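Local coordinates for protein endoglucanase (Cryptopygus antarcticus, PDB 5H4U) that hydrolyses internal beta-1,4-glucosidic bonds of cellulose, lichenan and cereal beta-glucans, releasing mainly cellobiose, cellotriose and cellotetraose from carboxymethylcellulose, at residues G22-Y27 with Y107-T112; W28-P33 with N161-R166; P79-N84 with F191-N196; Q124-G129 with D138-G143. One frame throughout, in Å; residues are numbered along the deposited sequence.

Contact 1: residues G22-Y27 with Y107-T112; sequences GVTTRY and YEMTFT
Thr24 and Met109 reach for each other tip to tip, methyl against methyl, Thr24 CG2 lying 3.8 Å from Met109 CE. Thr24 has the largest share of the buried surface. With its first torsion at 63°, CG2 stands anti to the carbonyl carbon and faces the 107-112 segment, while OG1 is directed elsewhere and hydrogen-bonds to the carbonyl oxygen of Pro200. The threonine is thus split, with its methyl given to packing and its hydroxyl to a backbone acceptor. Met109 runs out extended as far as its sulfur and then bends at chi3 (-138°), which carries CE to the threonine methyl. Phe111 adds a looser touch, since Thr24 CG2 sits near its ring plane at the edge, 4.5 Å from CE1. Strand 201-207 pairs antiparallel with both strand 19-27 and strand 106-111, so the side chains meet across an intervening strand, and Met109 also packs on Met202 and Phe204 from it. This inward-facing packing fits the double-psi beta-barrel fold of family 45. With methyl and ring carbons alone meeting here, the two segments are joined by dispersion and exclusion of water, without directional bonds between them.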
loop_
_atom_site.group_PDB
_atom_site.type_symbol
_atom_site.label_atom_id
_atom_site.label_comp_id
_atom_site.label_asym_id
_atom_site.label_seq_id
_atom_site.Cartn_x
_atom_site.Cartn_y
_atom_site.Cartn_z
ATOM N N GLY A 22 3.488 -6.421 -15.098
ATOM C CA GLY A 22 2.228 -6.137 -14.443
ATOM C C GLY A 22 1.817 -4.695 -14.609
ATOM O O GLY A 22 2.548 -3.860 -15.155
ATOM N N VAL A 23 0.626 -4.419 -14.099
ATOM C CA VAL A 23 0.090 -3.070 -14.079
ATOM C C VAL A 23 -0.083 -2.635 -12.627
ATOM O O VAL A 23 -0.143 -3.455 -11.707
ATOM C CB VAL A 23 -1.252 -3.009 -14.840
ATOM C CG1 VAL A 23 -1.060 -3.438 -16.290
ATOM C CG2 VAL A 23 -2.268 -3.917 -14.174
ATOM N N THR A 24 -0.133 -1.323 -12.416
ATOM C CA THR A 24 -0.265 -0.773 -11.071
ATOM C C THR A 24 -1.478 0.149 -11.009
ATOM O O THR A 24 -2.068 0.502 -12.030
ATOM C CB THR A 24 1.025 -0.055 -10.619
ATOM O OG1 THR A 24 1.300 1.070 -11.464
ATOM C CG2 THR A 24 2.222 -1.031 -10.622
ATOM N N THR A 25 -1.889 0.492 -9.791
ATOM C CA THR A 25 -2.875 1.536 -9.547
ATOM C C THR A 25 -2.416 2.294 -8.313
ATOM O O THR A 25 -1.384 1.970 -7.729
ATOM C CB THR A 25 -4.292 0.953 -9.363
ATOM O OG1 THR A 25 -4.269 -0.069 -8.363
ATOM C CG2 THR A 25 -4.845 0.369 -10.666
ATOM N N ARG A 26 -3.172 3.305 -7.896
ATOM C CA ARG A 26 -2.869 3.990 -6.644
ATOM C C ARG A 26 -4.104 4.041 -5.756
ATOM O O ARG A 26 -5.220 4.236 -6.239
ATOM C CB ARG A 26 -2.326 5.399 -6.901
ATOM C CG ARG A 26 -3.195 6.261 -7.724
ATOM C CD ARG A 26 -2.515 7.535 -8.106
ATOM N NE ARG A 26 -3.463 8.430 -8.747
ATOM C CZ ARG A 26 -3.724 8.432 -10.049
ATOM N NH1 ARG A 26 -3.114 7.572 -10.859
ATOM N NH2 ARG A 26 -4.631 9.270 -10.533
ATOM N N TYR A 27 -3.906 3.916 -4.450
ATOM C CA TYR A 27 -5.084 3.904 -3.600
ATOM C C TYR A 27 -4.690 4.089 -2.152
ATOM O O TYR A 27 -3.569 3.785 -1.760
ATOM C CB TYR A 27 -5.874 2.596 -3.763
ATOM C CG TYR A 27 -5.517 1.481 -2.804
ATOM C CD1 TYR A 27 -4.399 0.684 -3.019
ATOM C CD2 TYR A 27 -6.333 1.186 -1.708
ATOM C CE1 TYR A 27 -4.080 -0.361 -2.153
ATOM C CE2 TYR A 27 -6.020 0.158 -0.832
ATOM C CZ TYR A 27 -4.894 -0.614 -1.060
ATOM O OH TYR A 27 -4.590 -1.633 -0.187
ATOM N N TYR A 107 8.362 -7.342 -3.545
ATOM C CA TYR A 107 8.649 -7.354 -4.958
ATOM C C TYR A 107 9.378 -6.059 -5.265
ATOM O O TYR A 107 9.049 -5.013 -4.697
ATOM C CB TYR A 107 7.343 -7.520 -5.760
ATOM C CG TYR A 107 6.562 -8.761 -5.344
ATOM C CD1 TYR A 107 5.790 -8.765 -4.197
ATOM C CD2 TYR A 107 6.620 -9.937 -6.090
ATOM C CE1 TYR A 107 5.112 -9.880 -3.810
ATOM C CE2 TYR A 107 5.934 -11.060 -5.708
ATOM C CZ TYR A 107 5.177 -11.023 -4.566
ATOM O OH TYR A 107 4.456 -12.126 -4.164
ATOM N N GLU A 108 10.436 -6.148 -6.065
ATOM C CA GLU A 108 11.049 -4.960 -6.635
ATOM C C GLU A 108 10.677 -4.874 -8.108
ATOM O O GLU A 108 10.771 -5.861 -8.847
ATOM C CB GLU A 108 12.558 -4.917 -6.445
ATOM C CG GLU A 108 13.324 -5.170 -7.689
ATOM C CD GLU A 108 14.807 -4.919 -7.531
ATOM O OE1 GLU A 108 15.373 -4.445 -8.537
ATOM O OE2 GLU A 108 15.387 -5.136 -6.429
ATOM N N MET A 109 10.190 -3.711 -8.510
ATOM C CA MET A 109 9.657 -3.492 -9.840
ATOM C C MET A 109 10.403 -2.354 -10.518
ATOM O O MET A 109 10.796 -1.369 -9.871
ATOM C CB MET A 109 8.114 -3.226 -9.788
ATOM C CG MET A 109 7.558 -2.249 -8.695
ATOM S SD MET A 109 5.720 -2.365 -8.464
ATOM C CE MET A 109 5.209 -0.695 -8.311
ATOM N N THR A 110 10.629 -2.526 -11.815
ATOM C CA THR A 110 11.137 -1.481 -12.680
ATOM C C THR A 110 9.958 -0.961 -13.485
ATOM O O THR A 110 9.301 -1.723 -14.204
ATOM C CB THR A 110 12.229 -1.982 -13.621
ATOM O OG1 THR A 110 13.273 -2.580 -12.853
ATOM C CG2 THR A 110 12.816 -0.807 -14.401
ATOM N N PHE A 111 9.668 0.322 -13.327
ATOM C CA PHE A 111 8.583 0.904 -14.088
ATOM C C PHE A 111 8.937 0.939 -15.560
ATOM O O PHE A 111 10.089 1.178 -15.941
ATOM C CB PHE A 111 8.236 2.276 -13.542
ATOM C CG PHE A 111 7.662 2.195 -12.182
ATOM C CD1 PHE A 111 6.409 1.650 -12.004
ATOM C CD2 PHE A 111 8.391 2.586 -11.086
ATOM C CE1 PHE A 111 5.879 1.544 -10.770
ATOM C CE2 PHE A 111 7.873 2.484 -9.855
ATOM C CZ PHE A 111 6.606 1.966 -9.685
ATOM N N THR A 112 7.934 0.669 -16.384
ATOM C CA THR A 112 8.140 0.402 -17.793
ATOM C C THR A 112 7.567 1.466 -18.732
ATOM O O THR A 112 7.940 1.494 -19.900
ATOM C CB THR A 112 7.552 -1.000 -18.092
ATOM O OG1 THR A 112 8.492 -1.988 -17.727
ATOM C CG2 THR A 112 7.187 -1.211 -19.511
#

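Contact 2: residues W28-P33 with N161-R166; sequences WDCCKP and NGWGQR
Trp28 comes first, its CD1 at the edge of the Trp163 indole, near the plane of that ring and 4.3 Å from CZ3. Trp163 in turn comes at Trp28 obliquely, so the two indoles do not stack. Asp29, inferred to be the nucleophile, follows with its side chain turned from the 161-166 loop. Its OD1 accepts from the backbone N of Cys31 at 3.0 Å, an almost straight bond (172°) that closes an Asx turn. The donor comes from above the carboxylate plane, 55° out of it, and the bond helps fix how the carboxylate is turned. Cys30 then brings its sulfur to the same indole, SG standing 4.3 Å from Trp163 CH2. This is an oblique sulfur-aromatic contact, and SG is also tied by a disulfide to Cys152, on which both tryptophans pack. Cys31 turns to a separate disulfide with Cys66. The six-membered ring of Trp163 is therefore shared by a tryptophan and a half-cystine flanking the probable nucleophile. Between the segments the contact is apolar and sulfur-aromatic, while the covalent tie runs from Cys30 to helix 152-156; together they probably help keep this active-site segment in place.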
loop_
_atom_site.group_PDB
_atom_site.type_symbol
_atom_site.label_atom_id
_atom_site.label_comp_id
_atom_site.label_asym_id
_atom_site.label_seq_id
_atom_site.Cartn_x
_atom_site.Cartn_y
_atom_site.Cartn_z
ATOM N N TRP A 28 -5.627 4.617 -1.373
ATOM C CA TRP A 28 -5.441 4.740 0.066
ATOM C C TRP A 28 -6.840 4.854 0.674
ATOM O O TRP A 28 -7.399 5.947 0.775
ATOM C CB TRP A 28 -4.584 5.921 0.451
ATOM C CG TRP A 28 -4.201 5.909 1.880
ATOM C CD1 TRP A 28 -4.962 6.306 2.947
ATOM C CD2 TRP A 28 -2.948 5.493 2.409
ATOM N NE1 TRP A 28 -4.253 6.156 4.117
ATOM C CE2 TRP A 28 -3.012 5.658 3.815
ATOM C CE3 TRP A 28 -1.776 4.995 1.836
ATOM C CZ2 TRP A 28 -1.949 5.335 4.649
ATOM C CZ3 TRP A 28 -0.722 4.673 2.664
ATOM C CH2 TRP A 28 -0.812 4.851 4.058
ATOM N N ASP A 29 -7.385 3.717 1.058
ATOM C CA ASP A 29 -8.699 3.659 1.656
ATOM C C ASP A 29 -8.634 3.598 3.174
ATOM O O ASP A 29 -9.677 3.500 3.814
ATOM C CB ASP A 29 -9.476 2.462 1.093
ATOM C CG ASP A 29 -8.843 1.128 1.433
ATOM O OD1 ASP A 29 -7.834 1.096 2.181
ATOM O OD2 ASP A 29 -9.340 0.101 0.907
ATOM N N CYS A 30 -7.438 3.626 3.760
ATOM C CA CYS A 30 -7.245 3.649 5.199
ATOM C C CYS A 30 -7.605 2.340 5.895
ATOM O O CYS A 30 -7.523 2.278 7.129
ATOM C CB CYS A 30 -8.058 4.773 5.864
ATOM S SG CYS A 30 -7.617 6.462 5.405
ATOM N N CYS A 31 -8.016 1.298 5.168
ATOM C CA CYS A 31 -8.585 0.133 5.832
ATOM C C CYS A 31 -7.497 -0.770 6.402
ATOM O O CYS A 31 -6.355 -0.781 5.935
ATOM C CB CYS A 31 -9.402 -0.698 4.867
ATOM S SG CYS A 31 -10.689 0.187 4.070
ATOM N N LYS A 32 -7.883 -1.589 7.368
ATOM C CA LYS A 32 -6.938 -2.568 7.875
ATOM C C LYS A 32 -6.635 -3.564 6.763
ATOM O O LYS A 32 -7.561 -4.164 6.209
ATOM C CB LYS A 32 -7.508 -3.271 9.105
ATOM C CG LYS A 32 -6.749 -4.504 9.526
ATOM C CD LYS A 32 -7.491 -5.320 10.582
ATOM C CE LYS A 32 -6.873 -6.719 10.740
ATOM N NZ LYS A 32 -6.082 -6.971 11.979
ATOM N N PRO A 33 -5.377 -3.732 6.376
ATOM C CA PRO A 33 -5.062 -4.555 5.206
ATOM C C PRO A 33 -5.194 -6.045 5.498
ATOM O O PRO A 33 -5.024 -6.508 6.631
ATOM C CB PRO A 33 -3.617 -4.166 4.895
ATOM C CG PRO A 33 -3.059 -3.736 6.201
ATOM C CD PRO A 33 -4.171 -3.164 7.005
ATOM N N ASN A 161 -16.421 10.409 -0.419
ATOM C CA ASN A 161 -15.821 9.801 -1.595
ATOM C C ASN A 161 -14.301 9.743 -1.497
ATOM O O ASN A 161 -13.634 9.427 -2.488
ATOM C CB ASN A 161 -16.240 10.584 -2.844
ATOM N N GLY A 162 -13.745 10.007 -0.313
ATOM C CA GLY A 162 -12.316 10.195 -0.160
ATOM C C GLY A 162 -11.838 11.585 -0.579
ATOM O O GLY A 162 -12.608 12.511 -0.875
ATOM N N TRP A 163 -10.522 11.739 -0.536
ATOM C CA TRP A 163 -9.900 12.980 -0.965
ATOM C C TRP A 163 -9.886 12.960 -2.480
ATOM O O TRP A 163 -9.321 12.049 -3.094
ATOM C CB TRP A 163 -8.495 13.123 -0.405
ATOM C CG TRP A 163 -8.485 13.118 1.085
ATOM C CD1 TRP A 163 -8.959 14.081 1.926
ATOM C CD2 TRP A 163 -7.956 12.092 1.904
ATOM N NE1 TRP A 163 -8.757 13.709 3.222
ATOM C CE2 TRP A 163 -8.131 12.492 3.240
ATOM C CE3 TRP A 163 -7.352 10.864 1.637
ATOM C CZ2 TRP A 163 -7.728 11.700 4.320
ATOM C CZ3 TRP A 163 -6.940 10.077 2.706
ATOM C CH2 TRP A 163 -7.128 10.498 4.033
ATOM N N GLY A 164 -10.533 13.944 -3.078
ATOM C CA GLY A 164 -10.602 14.005 -4.523
ATOM C C GLY A 164 -11.537 12.938 -5.064
ATOM O O GLY A 164 -12.554 12.598 -4.451
ATOM N N GLN A 165 -11.135 12.336 -6.179
ATOM C CA GLN A 165 -11.949 11.323 -6.834
ATOM C C GLN A 165 -11.903 10.020 -6.067
ATOM O O GLN A 165 -10.847 9.610 -5.574
ATOM C CB GLN A 165 -11.423 11.064 -8.238
ATOM C CG GLN A 165 -11.271 12.297 -9.071
ATOM C CD GLN A 165 -12.553 12.754 -9.711
ATOM O OE1 GLN A 165 -13.656 12.483 -9.211
ATOM N NE2 GLN A 165 -12.420 13.449 -10.850
ATOM N N ARG A 166 -13.026 9.308 -6.056
ATOM C CA ARG A 166 -12.997 7.996 -5.435
ATOM C C ARG A 166 -11.952 7.118 -6.096
ATOM O O ARG A 166 -11.349 6.272 -5.437
ATOM C CB ARG A 166 -14.376 7.369 -5.527
ATOM C CG ARG A 166 -14.433 5.978 -5.039
ATOM C CD ARG A 166 -15.675 5.830 -4.270
ATOM N NE ARG A 166 -15.593 4.706 -3.353
ATOM C CZ ARG A 166 -16.081 4.719 -2.121
ATOM N NH1 ARG A 166 -15.961 3.636 -1.371
ATOM N NH2 ARG A 166 -16.650 5.820 -1.632
#

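Contact 3: residues P79-N84 with F191-N196; sequences PFTQGN and FGWFKN
Trp193 meets the 79-84 segment along one flank of its side chain, from CB to the pyrrole nitrogen. CB starts the run, 4.1 Å from the methyl CG2 of Thr81. CG lies anti to the backbone N (chi1 -177°), which sends the indole out from its loop, past the threonine. CG is 3.8 Å from Thr81 CG2, and CD1 is nearer to the same methyl at 3.5 Å. That methyl comes in obliquely, the two side chains lying alongside and pointing opposite ways. At NE1 the packing gives way to a hydrogen bond to Asn84 O, 2.9 Å long, with an angle of 159° at the hydrogen. The acceptor lies in the indole plane, whereas the donor stands well above the carbonyl plane, 61° out of it. Thr81 belongs to strand 80-82, and Gly83 and Asn84 form the tight turn that joins it antiparallel to strand 85-94, so the indole touches both the first strand and the turn of a beta-hairpin. A leucine at Trp193 would probably leave Asn84 O without its N-H partner and open a gap beside the methyl of Thr81, which would keep Trp189. Farther round the six-membered ring, CE2 and CZ2 also border Asn84 O. The indole packs against Trp189 at a small angle between planes, and its CH2 corner reaches Phe111.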
loop_
_atom_site.group_PDB
_atom_site.type_symbol
_atom_site.label_atom_id
_atom_site.label_comp_id
_atom_site.label_asym_id
_atom_site.label_seq_id
_atom_site.Cartn_x
_atom_site.Cartn_y
_atom_site.Cartn_z
ATOM N N PRO A 79 4.421 5.504 1.340
ATOM C CA PRO A 79 5.557 5.346 0.435
ATOM C C PRO A 79 6.650 6.341 0.765
ATOM O O PRO A 79 6.397 7.449 1.250
ATOM C CB PRO A 79 4.961 5.628 -0.950
ATOM C CG PRO A 79 3.777 6.496 -0.692
ATOM C CD PRO A 79 3.244 6.087 0.666
ATOM N N PHE A 80 7.881 5.935 0.474
ATOM C CA PHE A 80 9.037 6.764 0.750
ATOM C C PHE A 80 10.144 6.403 -0.223
ATOM O O PHE A 80 9.940 5.662 -1.186
ATOM C CB PHE A 80 9.468 6.610 2.207
ATOM C CG PHE A 80 9.839 5.212 2.592
ATOM C CD1 PHE A 80 8.865 4.299 2.961
ATOM C CD2 PHE A 80 11.164 4.833 2.670
ATOM C CE1 PHE A 80 9.196 3.017 3.348
ATOM C CE2 PHE A 80 11.507 3.556 3.069
ATOM C CZ PHE A 80 10.521 2.648 3.408
ATOM N N THR A 81 11.323 6.947 0.040
ATOM C CA THR A 81 12.515 6.714 -0.752
ATOM C C THR A 81 13.692 6.406 0.154
ATOM O O THR A 81 13.776 6.903 1.280
ATOM C CB THR A 81 12.907 7.938 -1.543
ATOM O OG1 THR A 81 13.189 8.987 -0.605
ATOM C CG2 THR A 81 11.794 8.365 -2.455
ATOM N N GLN A 82 14.623 5.625 -0.380
ATOM C CA GLN A 82 15.960 5.488 0.179
ATOM C C GLN A 82 16.932 5.645 -0.985
ATOM O O GLN A 82 16.911 4.847 -1.931
ATOM C CB GLN A 82 16.128 4.148 0.900
ATOM C CG GLN A 82 17.503 3.944 1.468
ATOM C CD GLN A 82 17.497 3.191 2.778
ATOM O OE1 GLN A 82 17.426 3.805 3.851
ATOM N NE2 GLN A 82 17.605 1.852 2.711
ATOM N N GLY A 83 17.783 6.667 -0.919
ATOM C CA GLY A 83 18.524 7.043 -2.112
ATOM C C GLY A 83 17.547 7.351 -3.234
ATOM O O GLY A 83 16.540 8.040 -3.037
ATOM N N ASN A 84 17.788 6.798 -4.418
ATOM C CA ASN A 84 16.867 7.011 -5.526
ATOM C C ASN A 84 15.820 5.913 -5.637
ATOM O O ASN A 84 15.028 5.928 -6.578
ATOM C CB ASN A 84 17.613 7.053 -6.855
ATOM C CG ASN A 84 18.822 7.898 -6.807
ATOM O OD1 ASN A 84 19.950 7.400 -6.940
ATOM N ND2 ASN A 84 18.618 9.193 -6.643
ATOM N N PHE A 191 3.754 13.124 -6.135
ATOM C CA PHE A 191 4.027 14.167 -7.103
ATOM C C PHE A 191 5.501 14.481 -7.264
ATOM O O PHE A 191 5.858 15.200 -8.205
ATOM C CB PHE A 191 3.282 15.446 -6.725
ATOM C CG PHE A 191 1.813 15.289 -6.728
ATOM C CD1 PHE A 191 1.138 15.289 -7.931
ATOM C CD2 PHE A 191 1.105 15.118 -5.557
ATOM C CE1 PHE A 191 -0.213 15.134 -7.977
ATOM C CE2 PHE A 191 -0.261 14.959 -5.601
ATOM C CZ PHE A 191 -0.919 14.969 -6.816
ATOM N N GLY A 192 6.363 13.946 -6.401
ATOM C CA GLY A 192 7.777 14.220 -6.548
ATOM C C GLY A 192 8.530 13.069 -7.178
ATOM O O GLY A 192 8.753 13.062 -8.392
ATOM N N TRP A 193 8.832 12.040 -6.387
ATOM C CA TRP A 193 9.569 10.898 -6.914
ATOM C C TRP A 193 8.722 10.110 -7.899
ATOM O O TRP A 193 9.227 9.625 -8.920
ATOM C CB TRP A 193 9.999 10.001 -5.757
ATOM C CG TRP A 193 10.836 8.787 -6.112
ATOM C CD1 TRP A 193 12.183 8.653 -5.937
ATOM C CD2 TRP A 193 10.385 7.532 -6.652
ATOM N NE1 TRP A 193 12.599 7.411 -6.333
ATOM C CE2 TRP A 193 11.520 6.704 -6.789
ATOM C CE3 TRP A 193 9.138 7.036 -7.046
ATOM C CZ2 TRP A 193 11.451 5.411 -7.301
ATOM C CZ3 TRP A 193 9.070 5.765 -7.566
ATOM C CH2 TRP A 193 10.222 4.958 -7.682
ATOM N N PHE A 194 7.427 9.977 -7.602
ATOM C CA PHE A 194 6.475 9.213 -8.392
ATOM C C PHE A 194 5.950 9.994 -9.589
ATOM O O PHE A 194 5.381 9.397 -10.498
ATOM C CB PHE A 194 5.332 8.791 -7.469
ATOM C CG PHE A 194 4.406 7.753 -8.033
ATOM C CD1 PHE A 194 4.749 6.403 -8.021
ATOM C CD2 PHE A 194 3.178 8.120 -8.547
ATOM C CE1 PHE A 194 3.883 5.444 -8.510
ATOM C CE2 PHE A 194 2.321 7.161 -9.050
ATOM C CZ PHE A 194 2.677 5.813 -9.020
ATOM N N LYS A 195 6.115 11.318 -9.594
ATOM C CA LYS A 195 5.846 12.189 -10.745
ATOM C C LYS A 195 4.395 12.172 -11.177
ATOM O O LYS A 195 4.096 12.468 -12.332
ATOM C CB LYS A 195 6.733 11.839 -11.934
ATOM C CG LYS A 195 8.113 12.399 -11.801
ATOM C CD LYS A 195 9.021 11.991 -12.940
ATOM C CE LYS A 195 10.459 12.147 -12.539
ATOM N NZ LYS A 195 11.340 11.681 -13.600
ATOM N N ASN A 196 3.489 11.855 -10.254
ATOM C CA ASN A 196 2.065 11.695 -10.544
ATOM C C ASN A 196 1.821 10.819 -11.773
ATOM O O ASN A 196 0.823 10.973 -12.478
ATOM C CB ASN A 196 1.421 13.067 -10.692
ATOM C CG ASN A 196 -0.084 13.012 -10.666
ATOM O OD1 ASN A 196 -0.685 12.082 -10.100
ATOM N ND2 ASN A 196 -0.709 14.030 -11.240
#

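Contact 4: residues Q124-G129 with D138-G143; sequences QVTNTG and DLMIPG
Sulfur against hydroxyl makes the first kind of contact: Met140 SD comes to 3.6 Å from Thr126 OG1, the two side chains crossing obliquely. Met140 bends at chi3 (86°), so that the chain turns at the sulfur as it passes the threonine and CE leaves in a new direction. The approach is packing of a polarisable sulfur on a polar oxygen. A carboxylate against backbone carbon makes the second kind. Asp138 OD2 lies 3.7 Å from Gly129 CA, and a side chain at Gly129 would run into OD2, so the close approach depends on the glycine. Packing continues beyond the two pairs: Tyr27 touches both Asp138 and Met140, and Ala91 of strand 85-94 lies on Asp138. Strand 85-94 pairs parallel with strand 120-128 and antiparallel with strand 135-140, and so bridges the two. Asp138 is the inferred proton donor, and the side chain of Met140 lies about 6 Å from that of Asp29. The contact therefore probably borders the catalytic region of the family 45 double-psi beta-barrel, where Asp138 and Asp29 are inferred to serve as proton donor and nucleophile.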
loop_
_atom_site.group_PDB
_atom_site.type_symbol
_atom_site.label_atom_id
_atom_site.label_comp_id
_atom_site.label_asym_id
_atom_site.label_seq_id
_atom_site.Cartn_x
_atom_site.Cartn_y
_atom_site.Cartn_z
ATOM N N GLN A 124 6.343 -3.968 -0.179
ATOM C CA GLN A 124 5.862 -5.124 0.547
ATOM C C GLN A 124 4.350 -5.210 0.395
ATOM O O GLN A 124 3.636 -4.212 0.566
ATOM C CB GLN A 124 6.233 -5.069 2.021
ATOM C CG GLN A 124 5.869 -6.378 2.722
ATOM C CD GLN A 124 6.139 -6.357 4.196
ATOM O OE1 GLN A 124 6.222 -5.296 4.804
ATOM N NE2 GLN A 124 6.250 -7.538 4.793
ATOM N N VAL A 125 3.877 -6.407 0.066
ATOM C CA VAL A 125 2.460 -6.643 -0.142
ATOM C C VAL A 125 1.822 -6.840 1.229
ATOM O O VAL A 125 2.262 -7.685 2.019
ATOM C CB VAL A 125 2.249 -7.860 -1.051
ATOM C CG1 VAL A 125 0.772 -8.246 -1.123
ATOM C CG2 VAL A 125 2.849 -7.609 -2.423
ATOM N N THR A 126 0.818 -6.016 1.542
ATOM C CA THR A 126 0.092 -6.140 2.798
ATOM C C THR A 126 -1.400 -6.422 2.596
ATOM O O THR A 126 -2.134 -6.589 3.583
ATOM C CB THR A 126 0.285 -4.881 3.652
ATOM O OG1 THR A 126 -0.337 -3.756 3.023
ATOM C CG2 THR A 126 1.764 -4.603 3.774
ATOM N N ASN A 127 -1.865 -6.502 1.353
ATOM C CA ASN A 127 -3.293 -6.590 1.114
ATOM C C ASN A 127 -3.533 -7.285 -0.206
ATOM O O ASN A 127 -2.696 -7.246 -1.108
ATOM C CB ASN A 127 -3.938 -5.200 1.077
ATOM C CG ASN A 127 -5.430 -5.271 1.034
ATOM O OD1 ASN A 127 -6.064 -5.797 1.952
ATOM N ND2 ASN A 127 -6.010 -4.799 -0.054
ATOM N N THR A 128 -4.707 -7.870 -0.338
ATOM C CA THR A 128 -5.127 -8.454 -1.598
ATOM C C THR A 128 -6.174 -7.562 -2.230
ATOM O O THR A 128 -7.165 -7.213 -1.584
ATOM C CB THR A 128 -5.686 -9.862 -1.415
ATOM O OG1 THR A 128 -4.646 -10.725 -0.950
ATOM C CG2 THR A 128 -6.198 -10.368 -2.744
ATOM N N GLY A 129 -5.944 -7.190 -3.490
ATOM C CA GLY A 129 -6.858 -6.345 -4.232
ATOM C C GLY A 129 -7.982 -7.142 -4.873
ATOM O O GLY A 129 -8.375 -8.211 -4.402
ATOM N N ASP A 138 -1.575 -2.525 -6.459
ATOM C CA ASP A 138 -2.240 -1.274 -6.092
ATOM C C ASP A 138 -1.343 -0.621 -5.059
ATOM O O ASP A 138 -1.299 -1.053 -3.913
ATOM C CB ASP A 138 -3.652 -1.508 -5.557
ATOM C CG ASP A 138 -4.437 -2.546 -6.373
ATOM O OD1 ASP A 138 -4.360 -2.522 -7.630
ATOM O OD2 ASP A 138 -5.158 -3.382 -5.764
ATOM N N LEU A 139 -0.573 0.372 -5.486
ATOM C CA LEU A 139 0.350 1.042 -4.580
ATOM C C LEU A 139 -0.410 1.863 -3.547
ATOM O O LEU A 139 -1.324 2.618 -3.879
ATOM C CB LEU A 139 1.333 1.932 -5.361
ATOM C CG LEU A 139 2.398 1.318 -6.287
ATOM C CD1 LEU A 139 1.854 0.264 -7.213
ATOM C CD2 LEU A 139 3.093 2.380 -7.108
ATOM N N MET A 140 0.019 1.764 -2.301
ATOM C CA MET A 140 -0.642 2.479 -1.217
ATOM C C MET A 140 -0.070 3.895 -1.144
ATOM O O MET A 140 1.037 4.113 -0.657
ATOM C CB MET A 140 -0.472 1.706 0.085
ATOM C CG MET A 140 -1.512 0.619 0.234
ATOM S SD MET A 140 -1.294 -0.540 1.613
ATOM C CE MET A 140 -2.114 0.369 2.913
ATOM N N ILE A 141 -0.830 4.870 -1.639
ATOM C CA ILE A 141 -0.397 6.262 -1.686
ATOM C C ILE A 141 -1.473 7.165 -1.095
ATOM O O ILE A 141 -2.579 7.236 -1.631
ATOM C CB ILE A 141 -0.067 6.689 -3.122
ATOM C CG1 ILE A 141 0.852 5.636 -3.752
ATOM C CG2 ILE A 141 0.629 8.016 -3.105
ATOM C CD1 ILE A 141 0.969 5.709 -5.234
ATOM N N PRO A 142 -1.203 7.880 -0.003
ATOM C CA PRO A 142 -2.216 8.773 0.572
ATOM C C PRO A 142 -2.655 9.826 -0.430
ATOM O O PRO A 142 -1.837 10.543 -1.008
ATOM C CB PRO A 142 -1.489 9.400 1.763
ATOM C CG PRO A 142 -0.413 8.464 2.078
ATOM C CD PRO A 142 0.024 7.872 0.795
ATOM N N GLY A 143 -3.954 9.867 -0.687
ATOM C CA GLY A 143 -4.489 10.812 -1.626
ATOM C C GLY A 143 -4.722 10.254 -3.006
ATOM O O GLY A 143 -5.230 10.984 -3.861
#

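Contacts 1 and 2 are buried, contact 4 partly so, and contact 3 lies at the surface. Contacts 1 and 4 share the barrel sheet: strands 19-27 and 135-140 run side by side, with the backbones of Thr25 and Tyr27 probably hydrogen-bonded to Leu139. Contact 2 continues from strand 19-27 into loops, and Trp28 and Pro33 pack on contact 4, so that the segments carrying the two inferred catalytic aspartates adjoin. Contact 3 joins the sheet through strand 80-82, and its loop packs through Phe194 on Leu139 and Trp193 on Phe111. Methyls dominate contact 1, aromatics and sulfur contact 2; contact 4 sets sulfur by hydroxyl and carboxylate by glycine; contact 3 alone has a hydrogen bond between its segments.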